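Local coordinates for malonyl-CoA-[acyl-carrier-protein] transacylase (Coxiella burnetii, PDB 3TQE) that probably transfers the malonyl group of malonyl-CoA to holo-acyl carrier protein, supplying malonyl-ACP for fatty acid synthesis, at residues Pro31-Thr36 / Phe78-Ala83; Ala24-Gln29 / Thr302-Ile307; Gly157-Pro162 / Ser174-Ala179. One frame throughout, in Å; residues are numbered along the deposited sequence.

Contact 1: Pro31-Thr36 / Phe78-Ala83. With EDO (1,2-ethanediol), chain D.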
loop_
_atom_site.group_PDB
_atom_site.type_symbol
_atom_site.label_atom_id
_atom_site.label_comp_id
_atom_site.label_asym_id
_atom_site.label_seq_id
_atom_site.Cartn_x
_atom_site.Cartn_y
_atom_site.Cartn_z
ATOM N N PRO A 31 19.722 -14.568 -2.630
ATOM C CA PRO A 31 20.537 -13.825 -1.703
ATOM C C PRO A 31 20.179 -12.350 -1.610
ATOM O O PRO A 31 20.347 -11.757 -0.565
ATOM C CB PRO A 31 21.941 -14.004 -2.261
ATOM C CG PRO A 31 21.888 -15.340 -2.900
ATOM C CD PRO A 31 20.545 -15.462 -3.466
ATOM N N ILE A 32 19.625 -11.781 -2.669
ATOM C CA ILE A 32 19.295 -10.362 -2.617
ATOM C C ILE A 32 18.216 -10.070 -1.554
ATOM O O ILE A 32 18.145 -8.958 -1.045
ATOM C CB ILE A 32 18.919 -9.785 -4.012
ATOM C CG1 ILE A 32 19.016 -8.251 -4.024
ATOM C CG2 ILE A 32 17.518 -10.214 -4.432
ATOM C CD1 ILE A 32 20.353 -7.666 -3.588
ATOM N N VAL A 33 17.384 -11.036 -1.217
ATOM C CA VAL A 33 16.360 -10.828 -0.195
ATOM C C VAL A 33 17.010 -10.559 1.133
ATOM O O VAL A 33 16.723 -9.563 1.769
ATOM C CB VAL A 33 15.390 -11.998 -0.093
ATOM C CG1 VAL A 33 14.441 -11.818 1.056
ATOM C CG2 VAL A 33 14.639 -12.150 -1.412
ATOM N N LEU A 34 17.911 -11.413 1.544
ATOM C CA LEU A 34 18.543 -11.201 2.840
ATOM C C LEU A 34 19.389 -9.950 2.810
ATOM O O LEU A 34 19.448 -9.228 3.809
ATOM C CB LEU A 34 19.331 -12.425 3.272
ATOM C CG LEU A 34 18.467 -13.609 3.721
ATOM C CD1 LEU A 34 19.355 -14.815 3.948
ATOM C CD2 LEU A 34 17.655 -13.322 4.952
ATOM N N GLU A 35 20.050 -9.678 1.698
ATOM C CA GLU A 35 20.841 -8.453 1.588
ATOM C C GLU A 35 19.961 -7.217 1.759
ATOM O O GLU A 35 20.341 -6.249 2.407
ATOM C CB GLU A 35 21.589 -8.400 0.274
ATOM C CG GLU A 35 22.500 -7.188 0.116
ATOM C CD GLU A 35 23.838 -7.328 0.832
ATOM O OE1 GLU A 35 23.885 -7.907 1.946
ATOM O OE2 GLU A 35 24.855 -6.829 0.286
ATOM N N THR A 36 18.779 -7.255 1.194
ATOM C CA THR A 36 17.859 -6.130 1.304
ATOM C C THR A 36 17.392 -5.964 2.741
ATOM O O THR A 36 17.324 -4.860 3.251
ATOM C CB THR A 36 16.675 -6.335 0.330
ATOM O OG1 THR A 36 17.204 -6.380 -1.003
ATOM C CG2 THR A 36 15.643 -5.215 0.415
ATOM N N PHE A 78 10.967 -6.632 -5.752
ATOM C CA PHE A 78 11.370 -5.903 -6.933
ATOM C C PHE A 78 12.779 -6.198 -7.347
ATOM O O PHE A 78 13.080 -6.354 -8.527
ATOM C CB PHE A 78 11.214 -4.421 -6.679
ATOM C CG PHE A 78 11.588 -3.580 -7.838
ATOM C CD1 PHE A 78 10.705 -3.400 -8.866
ATOM C CD2 PHE A 78 12.835 -3.000 -7.919
ATOM C CE1 PHE A 78 11.056 -2.636 -9.953
ATOM C CE2 PHE A 78 13.173 -2.225 -9.013
ATOM C CZ PHE A 78 12.293 -2.072 -10.002
ATOM N N ARG A 79 13.666 -6.292 -6.376
ATOM C CA ARG A 79 15.050 -6.563 -6.684
ATOM C C ARG A 79 15.241 -7.966 -7.234
ATOM O O ARG A 79 16.117 -8.185 -8.059
ATOM C CB ARG A 79 15.876 -6.377 -5.445
ATOM C CG ARG A 79 16.020 -4.922 -5.067
ATOM C CD ARG A 79 16.773 -4.720 -3.812
ATOM N NE ARG A 79 17.010 -3.312 -3.598
ATOM C CZ ARG A 79 17.703 -2.835 -2.574
ATOM N NH1 ARG A 79 18.211 -3.663 -1.659
ATOM N NH2 ARG A 79 17.924 -1.530 -2.482
ATOM N N CYS A 80 14.444 -8.899 -6.769
ATOM C CA CYS A 80 14.477 -10.258 -7.324
ATOM C C CYS A 80 13.960 -10.269 -8.767
ATOM O O CYS A 80 14.520 -10.921 -9.614
ATOM C CB CYS A 80 13.637 -11.200 -6.494
ATOM S SG CYS A 80 14.363 -11.591 -4.909
ATOM N N TRP A 81 12.890 -9.551 -9.040
ATOM C CA TRP A 81 12.401 -9.377 -10.401
ATOM C C TRP A 81 13.510 -8.886 -11.293
ATOM O O TRP A 81 13.737 -9.454 -12.363
ATOM C CB TRP A 81 11.255 -8.375 -10.405
ATOM C CG TRP A 81 10.781 -7.950 -11.737
ATOM C CD1 TRP A 81 11.178 -6.880 -12.413
ATOM C CD2 TRP A 81 9.802 -8.594 -12.537
ATOM N NE1 TRP A 81 10.510 -6.783 -13.593
ATOM C CE2 TRP A 81 9.646 -7.823 -13.693
ATOM C CE3 TRP A 81 8.981 -9.686 -12.351
ATOM C CZ2 TRP A 81 8.747 -8.140 -14.667
ATOM C CZ3 TRP A 81 8.085 -9.993 -13.328
ATOM C CH2 TRP A 81 7.961 -9.214 -14.455
ATOM N N GLU A 82 14.209 -7.835 -10.886
ATOM C CA GLU A 82 15.266 -7.306 -11.721
ATOM C C GLU A 82 16.422 -8.291 -11.866
ATOM O O GLU A 82 16.944 -8.460 -12.964
ATOM C CB GLU A 82 15.726 -5.956 -11.203
ATOM C CG GLU A 82 14.626 -4.918 -11.359
ATOM C CD GLU A 82 15.141 -3.529 -11.542
ATOM O OE1 GLU A 82 15.998 -3.132 -10.733
ATOM O OE2 GLU A 82 14.682 -2.841 -12.499
ATOM N N ALA A 83 16.761 -8.983 -10.785
ATOM C CA ALA A 83 17.868 -9.947 -10.787
ATOM C C ALA A 83 17.616 -11.110 -11.698
ATOM O O ALA A 83 18.566 -11.685 -12.256
ATOM C CB ALA A 83 18.143 -10.444 -9.376
HETATM C C1 EDO D . 15.271 -0.587 -5.596
HETATM O O1 EDO D . 16.124 -1.707 -5.726
HETATM C C2 EDO D . 16.122 0.654 -5.379
HETATM O O2 EDO D . 17.052 0.460 -4.295
#
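Cys80 and Ile32 meet where the two helices come nearest, with Ile32 CG2, in the conformer described, lying 3.5 Å from Cys80 SG. The thiol sulfur also touches Val33 CG2, so it sits against methyl groups of two consecutive residues. SG stands anti to its own carbonyl carbon (chi1 -72°), and a side chain this short suits the spot, where the CA atoms of Ile32 and Cys80 are 6.7 Å apart. In the same conformer Ile32 turns its other branch to Arg79: CG1 lies 3.9 Å from Arg79 CB, and the two side chains cross at about a right angle. The segments belong to helices 31-44 and 63-83 of the acyl transferase domain, which pack in a roughly antiparallel sense; the axes of segments 31-36 and 78-83 run at 145° and approach to 9.3 Å. Beyond the apolar patch the contact becomes polar. Arginine has the length for this place: its chain is extended from CG to NE and carries the guanidinium to Thr36, where Arg79 NH1 donates to Thr36 OG1 at 3.0 Å, the hydroxyl lying a little out of the guanidinium plane. Thr36 OG1 in turn donates to Ile32 O at 2.7 Å, and that carbonyl also takes Thr36 N from the opposite face of its plane. The hydroxyl thus relays between the arginine and its own helix. NH1 has a second partner in Gln39 of the same helix as Thr36. The remaining donors hold an ethanediol, probably from the crystallisation liquor: Arg79 NE reaches its O1 and NH2 its O2, both at 2.8 Å and nearly straight.

Contact 2: Ala24-Gln29 / Thr302-Ile307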
loop_
_atom_site.group_PDB
_atom_site.type_symbol
_atom_site.label_atom_id
_atom_site.label_comp_id
_atom_site.label_asym_id
_atom_site.label_seq_id
_atom_site.Cartn_x
_atom_site.Cartn_y
_atom_site.Cartn_z
ATOM N N ALA A 24 9.911 -16.259 3.086
ATOM C CA ALA A 24 10.876 -17.252 3.526
ATOM C C ALA A 24 11.459 -18.059 2.356
ATOM O O ALA A 24 12.666 -18.274 2.251
ATOM C CB ALA A 24 10.256 -18.183 4.555
ATOM N N GLU A 25 10.596 -18.462 1.441
ATOM C CA GLU A 25 11.058 -19.233 0.291
ATOM C C GLU A 25 11.962 -18.411 -0.600
ATOM O O GLU A 25 13.057 -18.833 -0.951
ATOM C CB GLU A 25 9.885 -19.769 -0.486
ATOM C CG GLU A 25 10.306 -20.586 -1.664
ATOM C CD GLU A 25 9.157 -21.305 -2.335
ATOM O OE1 GLU A 25 7.988 -21.186 -1.885
ATOM O OE2 GLU A 25 9.445 -22.044 -3.308
ATOM N N LEU A 26 11.515 -17.208 -0.956
ATOM C CA LEU A 26 12.327 -16.369 -1.795
ATOM C C LEU A 26 13.646 -16.054 -1.120
ATOM O O LEU A 26 14.674 -15.939 -1.762
ATOM C CB LEU A 26 11.568 -15.098 -2.127
ATOM C CG LEU A 26 12.111 -14.311 -3.269
ATOM C CD1 LEU A 26 11.997 -15.063 -4.611
ATOM C CD2 LEU A 26 11.323 -12.998 -3.340
ATOM N N GLY A 27 13.611 -15.904 0.197
ATOM C CA GLY A 27 14.828 -15.656 0.963
ATOM C C GLY A 27 15.844 -16.784 0.936
ATOM O O GLY A 27 17.045 -16.545 1.024
ATOM N N LEU A 28 15.362 -18.009 0.805
ATOM C CA LEU A 28 16.259 -19.135 0.602
ATOM C C LEU A 28 16.836 -19.147 -0.798
ATOM O O LEU A 28 17.988 -19.484 -1.018
ATOM C CB LEU A 28 15.510 -20.431 0.850
ATOM C CG LEU A 28 15.078 -20.721 2.258
ATOM C CD1 LEU A 28 14.121 -21.915 2.269
ATOM C CD2 LEU A 28 16.308 -20.978 3.115
ATOM N N GLN A 29 16.014 -18.783 -1.761
ATOM C CA GLN A 29 16.374 -18.869 -3.158
ATOM C C GLN A 29 17.264 -17.776 -3.655
ATOM O O GLN A 29 18.074 -17.987 -4.547
ATOM C CB GLN A 29 15.098 -18.853 -3.992
ATOM C CG GLN A 29 14.196 -20.022 -3.783
ATOM C CD GLN A 29 12.935 -19.968 -4.614
ATOM O OE1 GLN A 29 12.401 -21.028 -5.033
ATOM N NE2 GLN A 29 12.428 -18.770 -4.837
ATOM N N THR A 302 6.153 -14.113 -5.553
ATOM C CA THR A 302 6.675 -14.464 -4.245
ATOM C C THR A 302 7.631 -15.658 -4.229
ATOM O O THR A 302 8.107 -16.056 -3.167
ATOM C CB THR A 302 5.533 -14.696 -3.290
ATOM O OG1 THR A 302 4.584 -15.564 -3.910
ATOM C CG2 THR A 302 4.869 -13.370 -2.912
ATOM N N THR A 303 7.940 -16.199 -5.400
ATOM C CA THR A 303 8.986 -17.204 -5.533
ATOM C C THR A 303 9.698 -17.020 -6.844
ATOM O O THR A 303 9.207 -16.339 -7.739
ATOM C CB THR A 303 8.432 -18.640 -5.521
ATOM O OG1 THR A 303 7.717 -18.878 -6.748
ATOM C CG2 THR A 303 7.524 -18.911 -4.331
ATOM N N THR A 304 10.859 -17.635 -6.961
ATOM C CA THR A 304 11.649 -17.534 -8.165
ATOM C C THR A 304 10.838 -18.060 -9.331
ATOM O O THR A 304 10.828 -17.448 -10.393
ATOM C CB THR A 304 12.982 -18.283 -8.027
ATOM O OG1 THR A 304 13.734 -17.643 -7.006
ATOM C CG2 THR A 304 13.761 -18.267 -9.308
ATOM N N GLU A 305 10.164 -19.190 -9.151
ATOM C CA GLU A 305 9.383 -19.768 -10.257
ATOM C C GLU A 305 8.273 -18.815 -10.693
ATOM O O GLU A 305 8.049 -18.625 -11.881
ATOM C CB GLU A 305 8.780 -21.126 -9.867
ATOM C CG GLU A 305 8.066 -21.887 -11.011
ATOM C CD GLU A 305 7.963 -23.445 -10.832
ATOM O OE1 GLU A 305 7.456 -23.960 -9.775
ATOM O OE2 GLU A 305 8.364 -24.176 -11.792
ATOM N N LEU A 306 7.600 -18.188 -9.738
ATOM C CA LEU A 306 6.534 -17.262 -10.073
ATOM C C LEU A 306 7.078 -16.050 -10.801
ATOM O O LEU A 306 6.468 -15.579 -11.755
ATOM C CB LEU A 306 5.784 -16.854 -8.823
ATOM C CG LEU A 306 4.923 -17.950 -8.219
ATOM C CD1 LEU A 306 4.428 -17.499 -6.874
ATOM C CD2 LEU A 306 3.779 -18.366 -9.097
ATOM N N ILE A 307 8.223 -15.551 -10.371
ATOM C CA ILE A 307 8.842 -14.413 -11.026
ATOM C C ILE A 307 9.195 -14.775 -12.460
ATOM O O ILE A 307 8.905 -14.029 -13.390
ATOM C CB ILE A 307 10.074 -13.906 -10.263
ATOM C CG1 ILE A 307 9.604 -13.256 -8.955
ATOM C CG2 ILE A 307 10.893 -12.960 -11.128
ATOM C CD1 ILE A 307 10.705 -12.995 -7.974
HETATM O O HOH W 1 8.734 -16.379 -0.580
#
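A water held between Leu26 and Thr302 makes the shortest clear polar link of this contact: it donates to Thr302 O at 2.7 Å and accepts from Leu26 N at 2.9 Å. It thereby ties a backbone N-H of helix 24-29 to the loop leading into helix 304-313. Leu26 itself turns CG anti to its backbone N (chi1 -164°), and chi2 of 66° then places CD1, which packs on the chain at Thr303 and Thr304, 3.7 Å from Thr304 N. The same methyl touches Ile307 CD1, an apolar meeting that suits two branched aliphatic residues in a buried place. Thr303 is the N-cap of helix 304-313: its OG1 accepts from Leu306 N at 3.1 Å, a role threonine fills with its short hydroxyl. The other branch faces across the contact, where Thr303 CG2 lies 3.4 Å from Glu25 OE1 at the end of an extended side chain. Gln29 lays its chain obliquely across Thr304, whose OG1 is hydrogen-bonded to Gln30. Helix 24-29 thus rests on the beginning of helix 304-313, just after edge strand 297-300 of the parallel sheet, while helix 63-83 backs both, Ile77 touching Leu26 and Trp81 touching Ile307.

Contact 3: Gly157-Pro162 / Ser174-Ala179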
loop_
_atom_site.group_PDB
_atom_site.type_symbol
_atom_site.label_atom_id
_atom_site.label_comp_id
_atom_site.label_asym_id
_atom_site.label_seq_id
_atom_site.Cartn_x
_atom_site.Cartn_y
_atom_site.Cartn_z
ATOM N N GLY A 157 -20.838 15.057 14.386
ATOM C CA GLY A 157 -19.797 15.847 14.996
ATOM C C GLY A 157 -18.424 15.221 15.094
ATOM O O GLY A 157 -17.422 15.914 15.369
ATOM N N GLN A 158 -18.378 13.911 14.895
ATOM C CA GLN A 158 -17.141 13.159 14.874
ATOM C C GLN A 158 -16.676 13.007 13.440
ATOM O O GLN A 158 -17.321 13.463 12.506
ATOM C CB GLN A 158 -17.359 11.783 15.509
ATOM C CG GLN A 158 -17.678 11.829 16.991
ATOM C CD GLN A 158 -17.640 10.444 17.582
ATOM O OE1 GLN A 158 -18.506 9.629 17.272
ATOM N NE2 GLN A 158 -16.612 10.148 18.391
ATOM N N VAL A 159 -15.519 12.377 13.281
ATOM C CA VAL A 159 -14.959 12.107 11.975
ATOM C C VAL A 159 -15.285 10.681 11.560
ATOM O O VAL A 159 -15.030 9.732 12.290
ATOM C CB VAL A 159 -13.426 12.247 11.999
ATOM C CG1 VAL A 159 -12.811 11.833 10.670
ATOM C CG2 VAL A 159 -13.047 13.654 12.324
ATOM N N VAL A 160 -15.817 10.534 10.368
ATOM C CA VAL A 160 -15.928 9.230 9.734
ATOM C C VAL A 160 -16.079 9.469 8.254
ATOM O O VAL A 160 -16.913 10.241 7.825
ATOM C CB VAL A 160 -17.081 8.369 10.290
ATOM C CG1 VAL A 160 -18.425 9.113 10.222
ATOM C CG2 VAL A 160 -17.153 7.007 9.589
ATOM N N GLN A 161 -15.220 8.844 7.468
ATOM C CA GLN A 161 -15.265 9.043 6.044
ATOM C C GLN A 161 -14.606 7.928 5.294
ATOM O O GLN A 161 -13.853 7.173 5.867
ATOM C CB GLN A 161 -14.602 10.344 5.662
ATOM C CG GLN A 161 -13.229 10.565 6.153
ATOM C CD GLN A 161 -12.848 12.048 5.997
ATOM O OE1 GLN A 161 -13.372 12.931 6.700
ATOM N NE2 GLN A 161 -11.965 12.318 5.085
ATOM N N PRO A 162 -14.870 7.845 3.985
ATOM C CA PRO A 162 -14.145 6.906 3.151
ATOM C C PRO A 162 -12.637 7.148 3.233
ATOM O O PRO A 162 -12.186 8.283 3.215
ATOM C CB PRO A 162 -14.711 7.176 1.749
ATOM C CG PRO A 162 -16.103 7.711 2.002
ATOM C CD PRO A 162 -15.911 8.560 3.224
ATOM N N SER A 174 -12.882 5.264 7.857
ATOM C CA SER A 174 -11.985 5.556 8.938
ATOM C C SER A 174 -12.507 6.730 9.740
ATOM O O SER A 174 -13.146 7.604 9.183
ATOM C CB SER A 174 -10.644 5.935 8.325
ATOM O OG SER A 174 -9.684 6.043 9.321
ATOM N N GLY A 175 -12.190 6.756 11.022
ATOM C CA GLY A 175 -12.498 7.906 11.843
ATOM C C GLY A 175 -12.567 7.533 13.300
ATOM O O GLY A 175 -11.935 6.590 13.760
ATOM N N HIS A 176 -13.348 8.297 14.026
ATOM C CA HIS A 176 -13.566 7.973 15.410
ATOM C C HIS A 176 -14.278 6.655 15.550
ATOM O O HIS A 176 -15.178 6.354 14.764
ATOM C CB HIS A 176 -14.403 9.039 16.069
ATOM C CG HIS A 176 -13.672 10.316 16.252
ATOM N ND1 HIS A 176 -13.971 11.454 15.540
ATOM C CD2 HIS A 176 -12.640 10.632 17.069
ATOM C CE1 HIS A 176 -13.153 12.421 15.919
ATOM N NE2 HIS A 176 -12.354 11.952 16.863
ATOM N N SER A 177 -13.914 5.902 16.571
ATOM C CA SER A 177 -14.408 4.551 16.705
ATOM C C SER A 177 -15.923 4.504 16.782
ATOM O O SER A 177 -16.548 3.669 16.156
ATOM C CB SER A 177 -13.817 3.850 17.905
ATOM O OG SER A 177 -13.955 4.623 19.017
ATOM N N GLU A 178 -16.518 5.410 17.544
ATOM C CA GLU A 178 -17.969 5.358 17.727
ATOM C C GLU A 178 -18.662 5.667 16.414
ATOM O O GLU A 178 -19.692 5.070 16.079
ATOM C CB GLU A 178 -18.412 6.356 18.796
ATOM C CG GLU A 178 -17.804 6.104 20.170
ATOM C CD GLU A 178 -16.471 6.866 20.411
ATOM O OE1 GLU A 178 -15.920 7.454 19.438
ATOM O OE2 GLU A 178 -16.006 6.868 21.587
ATOM N N ALA A 179 -18.104 6.615 15.661
ATOM C CA ALA A 179 -18.674 7.052 14.409
ATOM C C ALA A 179 -18.550 5.983 13.349
ATOM O O ALA A 179 -19.458 5.759 12.571
ATOM C CB ALA A 179 -18.008 8.344 13.964
#
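Val160 and Gly175 face each other as an antiparallel non-hydrogen-bonded pair, their CA atoms 4.2 Å apart, and Gln161 with Ser174 forms the adjoining hydrogen-bonded pair. There Gln161 N donates to Ser174 O and Ser174 N to Gln161 O. At Gly175 the chain turns a corner, and Val159 O accepts from His176 N at 2.8 Å. Only glycine suits this corner: a CB would run into Val159 O and Val160 CA, and at these backbone angles it would also jam against the preceding carbonyl O. The pairing joins strands 160-167 and 170-174, neighbours in the five-stranded mixed sheet of the small, ferredoxin-like subdomain of the FabD fold, and the second strand leads through the corner into helix 177-189. His176, at the N-cap position of that helix, turns its ring back to the first segment. With CG anti to its carbonyl carbon (chi1 -71°), the ring presents ND1 in its own plane to Val159 N, 2.9 Å away in an almost straight bond of 176°. Thus ND1 acts as an acceptor. The Gln158 amide lies 8° from parallel to this ring, with NE2 3.4 Å from His176 CB. NE2 also donates to Glu178 OE1 at 3.0 Å, from above the carboxylate plane, while Gln158 OE1 accepts from Arg182. Ala179, small enough to lie against Val160, sets CB 3.8 Å from Val160 CB. In the conformer described, Ser174 OG bonds to Ser204 O.

Overall arrangement
Contacts 1 and 2 are neighbours, their centres 10 Å apart, and share one apolar cluster: Cys80 touches both Leu26 and Ile307, and Val33 packs against the backbone of Leu26 and Gly27. Helices 24-29 and 31-44 follow each other, so the early helices meet helix 63-83 and, in contact 2, helix 304-313 beside the parallel sheet. Contact 2 joins an early helix to the last one of the chain, and contacts 1 and 3 fall in turn between its segments. Contact 3 lies about 40 Å from both, centre to centre, across the chain's centre, in the mixed sheet; its Ser174 side chain is about 6 Å from that of predicted active-site His205, while contacts 1 and 2 lie away from the known sites.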